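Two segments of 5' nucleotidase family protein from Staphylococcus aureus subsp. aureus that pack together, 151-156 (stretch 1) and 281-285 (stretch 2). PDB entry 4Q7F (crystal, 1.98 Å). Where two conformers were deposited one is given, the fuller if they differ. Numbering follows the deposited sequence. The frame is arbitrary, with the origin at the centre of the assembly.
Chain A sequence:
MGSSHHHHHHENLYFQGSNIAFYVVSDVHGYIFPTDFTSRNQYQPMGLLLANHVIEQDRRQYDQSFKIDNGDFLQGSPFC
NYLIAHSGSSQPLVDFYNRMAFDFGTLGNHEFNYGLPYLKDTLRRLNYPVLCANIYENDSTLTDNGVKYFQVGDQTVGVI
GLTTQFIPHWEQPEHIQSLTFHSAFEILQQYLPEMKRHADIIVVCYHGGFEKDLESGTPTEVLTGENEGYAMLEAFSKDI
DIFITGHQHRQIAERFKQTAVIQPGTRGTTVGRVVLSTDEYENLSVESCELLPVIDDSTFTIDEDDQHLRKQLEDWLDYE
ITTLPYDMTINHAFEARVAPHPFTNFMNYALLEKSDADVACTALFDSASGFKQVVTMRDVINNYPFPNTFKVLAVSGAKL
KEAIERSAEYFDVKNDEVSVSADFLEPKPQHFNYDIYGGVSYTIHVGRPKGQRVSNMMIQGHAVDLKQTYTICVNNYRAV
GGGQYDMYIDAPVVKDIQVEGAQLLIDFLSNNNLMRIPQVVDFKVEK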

# COMPACT_ATOMS: atom_id res chain seq x y z
N GLN A 151 17.89 22.98 15.67
CA GLN A 151 18.14 23.13 17.10
C GLN A 151 16.90 23.18 17.97
O GLN A 151 15.85 23.69 17.58
CB GLN A 151 19.01 24.36 17.40
CG GLN A 151 20.46 24.18 16.99
CD GLN A 151 20.59 23.94 15.51
OE1 GLN A 151 20.06 24.70 14.70
NE2 GLN A 151 21.30 22.88 15.13
N VAL A 152 17.05 22.61 19.16
CA VAL A 152 16.05 22.65 20.21
C VAL A 152 16.86 23.11 21.41
O VAL A 152 17.63 22.33 22.00
CB VAL A 152 15.42 21.29 20.51
CG1 VAL A 152 14.44 21.41 21.69
CG2 VAL A 152 14.74 20.73 19.27
N GLY A 153 16.74 24.40 21.73
CA GLY A 153 17.54 24.98 22.79
C GLY A 153 18.98 24.87 22.35
O GLY A 153 19.32 25.18 21.22
N ASP A 154 19.83 24.38 23.24
CA ASP A 154 21.26 24.21 22.95
C ASP A 154 21.59 22.79 22.44
O ASP A 154 22.75 22.38 22.46
CB ASP A 154 22.10 24.56 24.19
CG ASP A 154 21.70 23.76 25.42
OD1 ASP A 154 20.76 22.94 25.35
OD2 ASP A 154 22.34 23.96 26.48
N GLN A 155 20.57 22.06 22.00
CA GLN A 155 20.73 20.71 21.47
C GLN A 155 20.44 20.72 19.98
O GLN A 155 19.88 21.69 19.45
CB GLN A 155 19.75 19.74 22.13
CG GLN A 155 19.83 19.62 23.65
CD GLN A 155 21.20 19.21 24.15
OE1 GLN A 155 22.12 20.02 24.23
NE2 GLN A 155 21.34 17.95 24.53
N THR A 156 20.84 19.66 19.29
CA THR A 156 20.57 19.52 17.87
C THR A 156 19.86 18.22 17.62
O THR A 156 20.22 17.18 18.18
CB THR A 156 21.85 19.59 17.03
OG1 THR A 156 22.41 20.90 17.14
CG2 THR A 156 21.54 19.31 15.56
N TYR A 281 20.19 19.54 33.61
CA TYR A 281 21.36 19.36 32.71
C TYR A 281 20.91 19.77 31.30
O TYR A 281 21.73 19.89 30.39
CB TYR A 281 21.92 17.92 32.66
CG TYR A 281 22.30 17.31 34.00
CD1 TYR A 281 23.15 17.97 34.87
CD2 TYR A 281 21.85 16.03 34.36
CE1 TYR A 281 23.51 17.41 36.09
CE2 TYR A 281 22.20 15.46 35.56
CZ TYR A 281 23.03 16.15 36.43
OH TYR A 281 23.38 15.58 37.63
N GLU A 282 19.60 19.97 31.14
CA GLU A 282 18.99 20.38 29.88
C GLU A 282 19.26 19.39 28.74
O GLU A 282 19.63 19.77 27.63
CB GLU A 282 19.41 21.82 29.52
CG GLU A 282 18.89 22.83 30.54
CD GLU A 282 19.36 24.25 30.29
OE1 GLU A 282 18.83 25.16 30.96
OE2 GLU A 282 20.25 24.46 29.44
N ASN A 283 19.07 18.11 29.06
CA ASN A 283 19.22 17.02 28.12
C ASN A 283 17.85 16.46 27.78
O ASN A 283 17.10 16.04 28.66
CB ASN A 283 20.09 15.92 28.72
CG ASN A 283 21.49 16.39 29.02
OD1 ASN A 283 22.06 17.19 28.29
ND2 ASN A 283 22.07 15.88 30.11
N LEU A 284 17.52 16.47 26.50
CA LEU A 284 16.23 15.97 26.02
C LEU A 284 16.13 14.45 26.14
O LEU A 284 17.07 13.73 25.79
CB LEU A 284 16.03 16.37 24.55
CG LEU A 284 15.76 17.85 24.27
CD1 LEU A 284 15.94 18.20 22.80
CD2 LEU A 284 14.35 18.21 24.73
N SER A 285 15.01 13.98 26.67
CA SER A 285 14.75 12.55 26.77
C SER A 285 13.30 12.33 26.43
O SER A 285 12.48 13.25 26.50
CB SER A 285 15.04 12.01 28.17
OG SER A 285 14.04 12.41 29.09

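Residues 151-156 form a tight hairpin whose turn packs against residues 281-285, a distant part of the same chain; the contact buries 234 Å² summed over both sides and contains no hydrogen bond from one stretch to the other. Gln151 opens stretch 1 in a strand and lies out of reach of stretch 2. Its side chain works within the hairpin instead: NE2 of Gln151 donates a hydrogen bond to OG1 of Thr156 at 3.0 Å, nearly straight at 173°, tying the two strands together just outside the turn. Val152, the last residue of the incoming strand, is buried and points its CA-to-CB bond toward stretch 2. With chi1 in the t well, its CG1 comes to 3.7 Å from CD1 of Leu284, an ordinary van der Waals distance between methyl groups and the apolar centre of the contact. The backbone of Val152 also closes the hairpin: N of Val152 donates to O of Gln155, and N of Gln155 donates to O of Val152, both at 3.0 Å. This reciprocal pair brackets a type II' turn from Val152 to Gln155. Gly153 takes the first corner of that turn at phi 63° and psi -132°; positive phi by itself favours glycine, and the residue makes no contact with stretch 2. Asp154 takes the second corner at phi -93° and psi 17°. Its CA-to-CB bond runs sideways, but the carboxylate, with chi1 at 56° (p), comes nearer, placing OD2 3.7 Å from OE2 of Glu282. Glu282, whose CA-to-CB bond points toward the hairpin, reaches this position with a side chain extended beyond chi1 (m, then t, with chi3 at 170°). Two acidic groups, like in charge if both are ionised, thus lie close together in an exposed part of the contact, where solvent can soften their repulsion; this approach is no salt bridge. Gln155 begins the outgoing strand and has more of its surface covered by stretch 2 than any other residue of stretch 1. Its CA-to-CB bond points toward the partner, and chi1 and chi2 are both in m wells. The aliphatic base of the side chain extends the apolar patch begun by Val152: CB of Gln155 is 4.2 Å from CD1 of Leu284, so a single leucine methyl touches residues from both ends of the turn. Farther out, the side chain of Gln155 passes near the backbone of Glu282, with CD 3.9 Å from O of Glu282. Asn283 turns its CA-to-CB bond away from the hairpin, although the end of its side chain comes nearer and adds a smaller share of covered surface. Leu284, with chi1 at -71° (m) and chi2 at 165° (t), has the largest covered area in either stretch, 63 Å². Thr156 ends stretch 1 pointing away from stretch 2, its hydroxyl accepting the bond from Gln151.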